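Local coordinates for protein 3,4-dihydroxybenzoate decarboxylase (Enterobacter cloacae, PDB 5NY5) that catalyses the decarboxylation of 3,4-dihydroxybenzoate with prenylated FMN as cofactor and can run in reverse to carboxylate catechols at the para position, at residues A[288-292]-A[360-364]; A[342-347]-A[383-387]; A[349-355]-A[367-373]. Residues are numbered along the deposited sequence.

How the contacts relate
Contacts 2 and 3 belong to one unit in the C-terminal part of the chain. Contact 3 pairs strands 351-356 and 365-370, contact 2 packs the flanking helices 324-346 and 380-391, and their centres are about 10 Å apart. They touch where Val343 CG1 meets Leu351 CB at 3.7 Å and Ala384 O meets Leu368 CD2 at 3.6 Å. Contact 1 lies about 24 Å from both, centre to centre, yet residues 360-364 lie in the connection of the hairpin paired in contact 3. There they meet 288-292 of the Rift-related region, and the Phe290 side chain is about 8 Å from that of Arg171, which binds prenylated FMN, a cofactor absent from this apo chain.

Contact 1 of 3, residues A[288-292]-A[360-364]; sequences PEFPG and GGGKF
Two loops meet here through aromatic and apolar side chains. Residues 289-292 form a type I beta turn, closed by Gly292 N to Glu289 O at 3.1 Å, and present Phe290 (chi1 72°, chi2 91°) to the other loop; the nearest CA pair is Phe290 and Gly361, 5.4 Å apart. Glu289 OE1 forms a salt bridge with Arg171, a prenylated-FMN-binding residue, so the turn adjoins the cofactor pocket; Trp415 NE1 of a second subunit hydrogen-bonds Pro291 O. Along 360-364, Gly360 O lies at the edge of the Phe290 ring, 3.9 Å from Phe290 CE1, and accepts from Lys363 N (3.2 Å) and Phe364 N (3.0 Å). Gly361 (phi/psi 68/16) sets its CA 4.0 Å from Phe290 CD1, where a CB would clash. At Gly362 (81/7) a CB would jam against Gly361 O. Lys363 (chi1 m, chi2 t, chi3 p) lays CD over one face of Phe290, a CH-pi contact 3.8 Å from the centroid, while NZ reaches Tyr392 and Glu394. Phe364 (chi1 m, chi2 -7°) receives the edge of Phe290 in an offset edge-to-face pair, centroids 4.9 Å apart and planes at 65°; Pro291 CG lies 3.7 Å from Phe364 CE2. The contact thus joins the loop between strands 285-288 and 294-296 to the connection between strands 351-356 and 365-370, beside helix 324-346, whose His327 stacks on Phe290.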
loop_
_atom_site.group_PDB
_atom_site.type_symbol
_atom_site.label_atom_id
_atom_site.label_comp_id
_atom_site.label_asym_id
_atom_site.label_seq_id
_atom_site.Cartn_x
_atom_site.Cartn_y
_atom_site.Cartn_z
ATOM N N PRO A 288 -21.083 -19.849 25.462
ATOM C CA PRO A 288 -21.049 -18.655 24.612
ATOM C C PRO A 288 -20.166 -17.583 25.235
ATOM O O PRO A 288 -20.299 -17.252 26.415
ATOM C CB PRO A 288 -22.516 -18.219 24.555
ATOM C CG PRO A 288 -23.284 -19.458 24.821
ATOM C CD PRO A 288 -22.460 -20.267 25.773
ATOM N N GLU A 289 -19.253 -17.048 24.434
ATOM C CA GLU A 289 -18.337 -16.014 24.883
ATOM C C GLU A 289 -18.852 -14.638 24.478
ATOM O O GLU A 289 -19.794 -14.501 23.696
ATOM C CB GLU A 289 -16.936 -16.255 24.316
ATOM C CG GLU A 289 -16.350 -17.617 24.649
ATOM C CD GLU A 289 -16.033 -17.781 26.124
ATOM O OE1 GLU A 289 -15.853 -18.933 26.566
ATOM O OE2 GLU A 289 -15.958 -16.761 26.840
ATOM N N PHE A 290 -18.210 -13.605 25.023
ATOM C CA PHE A 290 -18.653 -12.246 24.742
ATOM C C PHE A 290 -18.550 -11.832 23.271
ATOM O O PHE A 290 -19.390 -11.019 22.847
ATOM C CB PHE A 290 -17.900 -11.254 25.646
ATOM C CG PHE A 290 -16.457 -11.050 25.280
ATOM C CD1 PHE A 290 -16.089 -10.052 24.395
ATOM C CD2 PHE A 290 -15.467 -11.843 25.836
ATOM C CE1 PHE A 290 -14.766 -9.857 24.058
ATOM C CE2 PHE A 290 -14.140 -11.649 25.503
ATOM C CZ PHE A 290 -13.792 -10.655 24.613
ATOM N N PRO A 291 -17.597 -12.309 22.456
ATOM C CA PRO A 291 -17.620 -11.922 21.035
ATOM C C PRO A 291 -18.836 -12.433 20.282
ATOM O O PRO A 291 -19.162 -11.880 19.225
ATOM C CB PRO A 291 -16.323 -12.529 20.480
ATOM C CG PRO A 291 -15.457 -12.706 21.654
ATOM C CD PRO A 291 -16.387 -13.096 22.753
ATOM N N GLY A 292 -19.514 -13.461 20.781
ATOM C CA GLY A 292 -20.713 -13.977 20.143
ATOM C C GLY A 292 -20.621 -15.416 19.689
ATOM O O GLY A 292 -21.578 -15.916 19.081
ATOM N N GLY A 360 -18.495 -4.867 20.236
ATOM C CA GLY A 360 -17.243 -5.460 20.637
ATOM C C GLY A 360 -17.299 -6.178 21.964
ATOM O O GLY A 360 -16.254 -6.580 22.483
ATOM N N GLY A 361 -18.492 -6.357 22.530
ATOM C CA GLY A 361 -18.615 -6.946 23.846
ATOM C C GLY A 361 -18.088 -6.083 24.966
ATOM O O GLY A 361 -17.872 -6.583 26.071
ATOM N N GLY A 362 -17.882 -4.793 24.714
ATOM C CA GLY A 362 -17.239 -3.922 25.673
ATOM C C GLY A 362 -15.729 -3.994 25.689
ATOM O O GLY A 362 -15.106 -3.373 26.557
ATOM N N LYS A 363 -15.118 -4.724 24.761
ATOM C CA LYS A 363 -13.669 -4.895 24.766
ATOM C C LYS A 363 -13.017 -4.659 23.411
ATOM O O LYS A 363 -11.942 -4.063 23.355
ATOM C CB LYS A 363 -13.312 -6.306 25.275
ATOM C CG LYS A 363 -13.742 -6.578 26.711
ATOM C CD LYS A 363 -13.659 -8.055 27.062
ATOM C CE LYS A 363 -12.225 -8.508 27.262
ATOM N NZ LYS A 363 -11.588 -7.839 28.429
ATOM N N PHE A 364 -13.638 -5.097 22.318
ATOM C CA PHE A 364 -12.957 -5.117 21.028
ATOM C C PHE A 364 -13.061 -3.809 20.253
ATOM O O PHE A 364 -12.132 -3.464 19.518
ATOM C CB PHE A 364 -13.499 -6.255 20.159
ATOM C CG PHE A 364 -13.115 -7.625 20.636
ATOM C CD1 PHE A 364 -12.221 -7.790 21.679
ATOM C CD2 PHE A 364 -13.642 -8.753 20.033
ATOM C CE1 PHE A 364 -11.866 -9.054 22.116
ATOM C CE2 PHE A 364 -13.290 -10.017 20.463
ATOM C CZ PHE A 364 -12.398 -10.167 21.504
#

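Contact 2 of 3, residues A[342-347]-A[383-387]; sequences AVEEAI and QAALI
Ile387 (chi1 m, chi2 t) overlaps four side chains of 342-347: its CG2 lies 3.6 Å from Ala342 CB and 3.9 Å from Val343 CG2, and its CD1 lies 3.6 Å from Ala346 CB and 4.3 Å from Ile347 CD1. Both backbones are helical through 342-346 and 383-387; the two short axes approach to 9.9 Å, with 133° between their N-to-C directions, an oblique antiparallel crossing. The nearest CA pair is Val343 and Ala384 at 6.3 Å, a close approach that the small Ala384 permits; Val343 (chi1 t) sets CG1 4.4 Å from Ala384 CB. Ile347 is the first residue to leave helical angles (-131/87), though its N still reaches Val343 O at 2.6 Å. Its side chain (chi1 m, chi2 t) sends CD1 to 4.0 Å from Gln383 CG, an aliphatic part of a polar residue (chi1 t, chi2 p) whose NE2 hydrogen-bonds Leu389 O of a third subunit. The side chains that meet are otherwise apolar, the buried area is 251 Å², and the cofactor site is remote. Helix 380-391 links the adjacent parallel strands 365-370 and 397-401, a beta-alpha-beta crossover, and helix 324-346 packs beside it on the same sheet face, Val343 on Leu351 and Ala384 on Leu368.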
loop_
_atom_site.group_PDB
_atom_site.type_symbol
_atom_site.label_atom_id
_atom_site.label_comp_id
_atom_site.label_asym_id
_atom_site.label_seq_id
_atom_site.Cartn_x
_atom_site.Cartn_y
_atom_site.Cartn_z
ATOM N N ALA A 342 -6.545 7.983 30.771
ATOM C CA ALA A 342 -5.268 8.070 30.073
ATOM C C ALA A 342 -5.242 9.238 29.095
ATOM O O ALA A 342 -4.217 9.913 28.957
ATOM C CB ALA A 342 -4.978 6.753 29.355
ATOM N N VAL A 343 -6.356 9.497 28.410
ATOM C CA VAL A 343 -6.374 10.581 27.434
ATOM C C VAL A 343 -6.473 11.934 28.127
ATOM O O VAL A 343 -5.833 12.905 27.711
ATOM C CB VAL A 343 -7.518 10.377 26.423
ATOM C CG1 VAL A 343 -7.491 11.471 25.373
ATOM C CG2 VAL A 343 -7.410 9.015 25.766
ATOM N N GLU A 344 -7.272 12.021 29.191
ATOM C CA GLU A 344 -7.392 13.282 29.912
ATOM C C GLU A 344 -6.070 13.687 30.547
ATOM O O GLU A 344 -5.755 14.878 30.626
ATOM C CB GLU A 344 -8.489 13.181 30.970
ATOM C CG GLU A 344 -8.862 14.509 31.593
ATOM C CD GLU A 344 -9.400 15.497 30.578
ATOM O OE1 GLU A 344 -9.996 15.058 29.571
ATOM O OE2 GLU A 344 -9.225 16.716 30.787
ATOM N N GLU A 345 -5.278 12.713 30.986
ATOM C CA GLU A 345 -3.948 13.018 31.495
ATOM C C GLU A 345 -3.037 13.520 30.378
ATOM O O GLU A 345 -2.336 14.526 30.538
ATOM C CB GLU A 345 -3.357 11.778 32.163
ATOM C CG GLU A 345 -1.999 11.993 32.796
ATOM C CD GLU A 345 -1.090 10.788 32.637
ATOM O OE1 GLU A 345 -0.608 10.551 31.509
ATOM O OE2 GLU A 345 -0.861 10.074 33.638
ATOM N N ALA A 346 -3.044 12.839 29.232
ATOM C CA ALA A 346 -2.132 13.207 28.157
ATOM C C ALA A 346 -2.616 14.432 27.390
ATOM O O ALA A 346 -1.810 15.301 27.041
ATOM C CB ALA A 346 -1.937 12.024 27.212
ATOM N N ILE A 347 -3.915 14.520 27.112
ATOM C CA ILE A 347 -4.476 15.634 26.348
ATOM C C ILE A 347 -5.685 16.186 27.093
ATOM O O ILE A 347 -6.819 15.764 26.828
ATOM C CB ILE A 347 -4.864 15.205 24.923
ATOM C CG1 ILE A 347 -3.882 14.172 24.371
ATOM C CG2 ILE A 347 -4.896 16.407 23.998
ATOM C CD1 ILE A 347 -4.308 13.586 23.049
ATOM N N GLN A 383 -3.397 10.509 18.065
ATOM C CA GLN A 383 -2.763 10.333 19.365
ATOM C C GLN A 383 -3.744 9.746 20.369
ATOM O O GLN A 383 -3.388 8.850 21.143
ATOM C CB GLN A 383 -2.210 11.666 19.867
ATOM C CG GLN A 383 -1.415 11.560 21.157
ATOM C CD GLN A 383 -0.154 10.728 20.996
ATOM O OE1 GLN A 383 0.470 10.722 19.937
ATOM N NE2 GLN A 383 0.223 10.018 22.051
ATOM N N ALA A 384 -4.990 10.224 20.356
ATOM C CA ALA A 384 -6.000 9.682 21.259
ATOM C C ALA A 384 -6.261 8.209 20.978
ATOM O O ALA A 384 -6.465 7.419 21.907
ATOM C CB ALA A 384 -7.295 10.484 21.140
ATOM N N ALA A 385 -6.258 7.819 19.701
ATOM C CA ALA A 385 -6.471 6.420 19.352
ATOM C C ALA A 385 -5.301 5.556 19.800
ATOM O O ALA A 385 -5.497 4.430 20.272
ATOM C CB ALA A 385 -6.696 6.282 17.848
ATOM N N LEU A 386 -4.079 6.067 19.665
ATOM C CA LEU A 386 -2.912 5.318 20.118
ATOM C C LEU A 386 -2.918 5.139 21.631
ATOM O O LEU A 386 -2.488 4.096 22.137
ATOM C CB LEU A 386 -1.634 6.018 19.667
ATOM C CG LEU A 386 -1.459 6.117 18.152
ATOM C CD1 LEU A 386 -0.207 6.902 17.804
ATOM C CD2 LEU A 386 -1.416 4.734 17.539
ATOM N N ILE A 387 -3.394 6.140 22.370
ATOM C CA ILE A 387 -3.429 6.024 23.823
ATOM C C ILE A 387 -4.404 4.932 24.243
ATOM O O ILE A 387 -4.096 4.102 25.106
ATOM C CB ILE A 387 -3.779 7.378 24.464
ATOM C CG1 ILE A 387 -2.686 8.403 24.180
ATOM C CG2 ILE A 387 -3.955 7.223 25.957
ATOM C CD1 ILE A 387 -3.051 9.808 24.597
#

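Contact 3 of 3, residues A[349-355]-A[367-373]; sequences GFLQNVY and ILQVKKR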
loop_
_atom_site.group_PDB
_atom_site.type_symbol
_atom_site.label_atom_id
_atom_site.label_comp_id
_atom_site.label_asym_id
_atom_site.label_seq_id
_atom_site.Cartn_x
_atom_site.Cartn_y
_atom_site.Cartn_z
ATOM N N GLY A 349 -8.933 18.070 28.229
ATOM C CA GLY A 349 -10.020 18.774 27.584
ATOM C C GLY A 349 -10.314 18.366 26.158
ATOM O O GLY A 349 -11.165 18.994 25.519
ATOM N N PHE A 350 -9.651 17.334 25.642
ATOM C CA PHE A 350 -9.793 16.936 24.246
ATOM C C PHE A 350 -10.852 15.851 24.083
ATOM O O PHE A 350 -11.829 16.031 23.351
ATOM C CB PHE A 350 -8.437 16.467 23.706
ATOM C CG PHE A 350 -8.420 16.193 22.228
ATOM C CD1 PHE A 350 -8.788 17.171 21.321
ATOM C CD2 PHE A 350 -8.001 14.965 21.744
ATOM C CE1 PHE A 350 -8.761 16.923 19.967
ATOM C CE2 PHE A 350 -7.968 14.713 20.387
ATOM C CZ PHE A 350 -8.349 15.692 19.498
ATOM N N LEU A 351 -10.672 14.725 24.764
ATOM C CA LEU A 351 -11.655 13.654 24.717
ATOM C C LEU A 351 -12.948 14.102 25.386
ATOM O O LEU A 351 -12.937 14.568 26.528
ATOM C CB LEU A 351 -11.110 12.405 25.403
ATOM C CG LEU A 351 -11.945 11.135 25.256
ATOM C CD1 LEU A 351 -11.953 10.663 23.808
ATOM C CD2 LEU A 351 -11.420 10.044 26.172
ATOM N N GLN A 352 -14.062 13.972 24.668
ATOM C CA GLN A 352 -15.363 14.323 25.224
ATOM C C GLN A 352 -16.041 13.128 25.875
ATOM O O GLN A 352 -16.634 13.261 26.949
ATOM C CB GLN A 352 -16.264 14.907 24.135
ATOM C CG GLN A 352 -15.655 16.093 23.412
ATOM C CD GLN A 352 -15.209 17.181 24.365
ATOM O OE1 GLN A 352 -15.996 17.684 25.163
ATOM N NE2 GLN A 352 -13.935 17.546 24.292
ATOM N N ASN A 353 -15.951 11.960 25.251
ATOM C CA ASN A 353 -16.537 10.746 25.797
ATOM C C ASN A 353 -15.926 9.563 25.062
ATOM O O ASN A 353 -15.220 9.727 24.064
ATOM C CB ASN A 353 -18.061 10.748 25.662
ATOM C CG ASN A 353 -18.745 9.951 26.752
ATOM O OD1 ASN A 353 -18.129 9.103 27.400
ATOM N ND2 ASN A 353 -20.025 10.218 26.961
ATOM N N VAL A 354 -16.211 8.369 25.566
ATOM C CA VAL A 354 -15.707 7.137 24.974
ATOM C C VAL A 354 -16.725 6.037 25.236
ATOM O O VAL A 354 -17.322 5.970 26.313
ATOM C CB VAL A 354 -14.306 6.776 25.522
ATOM C CG1 VAL A 354 -14.292 6.841 27.037
ATOM C CG2 VAL A 354 -13.864 5.401 25.042
ATOM N N TYR A 355 -16.937 5.187 24.237
ATOM C CA TYR A 355 -17.902 4.099 24.315
ATOM C C TYR A 355 -17.197 2.803 23.952
ATOM O O TYR A 355 -16.659 2.675 22.849
ATOM C CB TYR A 355 -19.093 4.354 23.380
ATOM C CG TYR A 355 -20.142 3.259 23.347
ATOM C CD1 TYR A 355 -20.299 2.375 24.407
ATOM C CD2 TYR A 355 -20.977 3.112 22.249
ATOM C CE1 TYR A 355 -21.252 1.379 24.372
ATOM C CE2 TYR A 355 -21.937 2.119 22.208
ATOM C CZ TYR A 355 -22.070 1.256 23.273
ATOM O OH TYR A 355 -23.020 0.265 23.236
ATOM N N ILE A 367 -15.072 3.568 20.632
ATOM C CA ILE A 367 -15.543 4.773 19.961
ATOM C C ILE A 367 -15.088 5.965 20.787
ATOM O O ILE A 367 -15.372 6.038 21.986
ATOM C CB ILE A 367 -17.074 4.769 19.802
ATOM C CG1 ILE A 367 -17.575 3.369 19.443
ATOM C CG2 ILE A 367 -17.506 5.788 18.765
ATOM C CD1 ILE A 367 -17.076 2.848 18.121
ATOM N N LEU A 368 -14.381 6.893 20.153
ATOM C CA LEU A 368 -13.823 8.049 20.839
ATOM C C LEU A 368 -14.426 9.322 20.270
ATOM O O LEU A 368 -14.417 9.529 19.053
ATOM C CB LEU A 368 -12.300 8.079 20.723
ATOM C CG LEU A 368 -11.518 7.371 21.833
ATOM C CD1 LEU A 368 -11.822 5.883 21.877
ATOM C CD2 LEU A 368 -10.027 7.606 21.660
ATOM N N GLN A 369 -14.944 10.167 21.152
ATOM C CA GLN A 369 -15.547 11.439 20.781
ATOM C C GLN A 369 -14.600 12.545 21.217
ATOM O O GLN A 369 -14.413 12.771 22.416
ATOM C CB GLN A 369 -16.917 11.602 21.429
ATOM C CG GLN A 369 -17.707 12.783 20.911
ATOM C CD GLN A 369 -19.016 12.958 21.642
ATOM O OE1 GLN A 369 -19.051 12.957 22.870
ATOM N NE2 GLN A 369 -20.104 13.099 20.894
ATOM N N VAL A 370 -13.999 13.228 20.246
ATOM C CA VAL A 370 -13.048 14.291 20.523
ATOM C C VAL A 370 -13.614 15.599 19.994
ATOM O O VAL A 370 -14.551 15.625 19.194
ATOM C CB VAL A 370 -11.664 14.011 19.905
ATOM C CG1 VAL A 370 -11.095 12.718 20.456
ATOM C CG2 VAL A 370 -11.763 13.954 18.390
ATOM N N LYS A 371 -13.024 16.697 20.457
ATOM C CA LYS A 371 -13.411 18.038 20.034
ATOM C C LYS A 371 -12.149 18.813 19.687
ATOM O O LYS A 371 -11.359 19.145 20.574
ATOM C CB LYS A 371 -14.209 18.753 21.124
ATOM C CG LYS A 371 -14.641 20.163 20.756
ATOM C CD LYS A 371 -15.360 20.834 21.919
ATOM C CE LYS A 371 -15.843 22.227 21.549
ATOM N NZ LYS A 371 -16.390 22.949 22.731
ATOM N N LYS A 372 -11.955 19.096 18.404
ATOM C CA LYS A 372 -10.842 19.929 17.979
ATOM C C LYS A 372 -11.178 21.387 18.265
ATOM O O LYS A 372 -12.124 21.940 17.693
ATOM C CB LYS A 372 -10.537 19.706 16.500
ATOM C CG LYS A 372 -10.025 18.309 16.200
ATOM C CD LYS A 372 -9.886 18.075 14.709
ATOM C CE LYS A 372 -9.553 16.628 14.411
ATOM N NZ LYS A 372 -9.648 16.341 12.958
ATOM N N ARG A 373 -10.412 22.001 19.161
ATOM C CA ARG A 373 -10.672 23.357 19.611
ATOM C C ARG A 373 -9.751 24.385 18.975
ATOM O O ARG A 373 -10.072 25.579 18.989
ATOM C CB ARG A 373 -10.526 23.428 21.135
ATOM C CG ARG A 373 -11.164 22.253 21.855
ATOM C CD ARG A 373 -10.400 21.884 23.113
ATOM N NE ARG A 373 -9.081 21.329 22.816
ATOM C CZ ARG A 373 -8.221 20.916 23.742
ATOM N NH1 ARG A 373 -8.539 20.999 25.026
ATOM N NH2 ARG A 373 -7.043 20.421 23.387
HETATM O O HOH W 1 -21.035 12.582 24.614
#
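Leu351, Val354, Leu368 and Val370 form the apolar centre of this antiparallel beta hairpin, made by strands 351-356 and 365-370 at one border of a mixed sheet. Leu351 CD1 reaches Leu368 CG at 3.9 Å and Val370 CG1 at 4.0 Å, and Val354 CG2 lies 3.8 Å from Leu368 CD1. This face packs on helices 324-346 and 380-391, through Val343 and Ile339 of the first and Ala384 of the second. At the end of the apolar patch the Phe350 ring takes Val370 CB over its face, a CH-pi contact 3.9 Å from the centroid. On the other face Tyr355 CB and Ile367 CB stand 4.1 Å apart.

The short axes run 160° apart. Leu351-Val370 and Val354-Leu368 are non-hydrogen-bonded pairs, whereas Asn353-Gln369 and Tyr355-Ile367 are hydrogen-bonded. Two backbone hydrogen bonds, Tyr355 N to Ile367 O and Ile367 N to Tyr355 O, each span 2.9 Å; Gln369 N donates to Asn353 O at 3.0 Å. The register then slips by one: Gln352 and Asn353 both face Gln369 in a classic beta bulge, Gln352 N reaching Gln369 O at 2.6 Å and Asn353 N reaching the same oxygen weakly at 3.3 Å. The helical angles of Gln352 (-92/-41) mark the kink. Beyond it Lys371 N donates to Phe350 O at 3.2 Å, an oxygen that also takes Gln352 NE2 at 2.8 Å.

Farther out, Arg373 and Lys372 form salt bridges with Asp377 and Glu378, respectively. On the sheet face of Asn353 and Gln369, Asn353 ND2 hydrogen-bonds Ser91 O, and a water donates to Gln369 OE1 at 2.7 Å and accepts weakly from Asn353 ND2 at 3.5 Å.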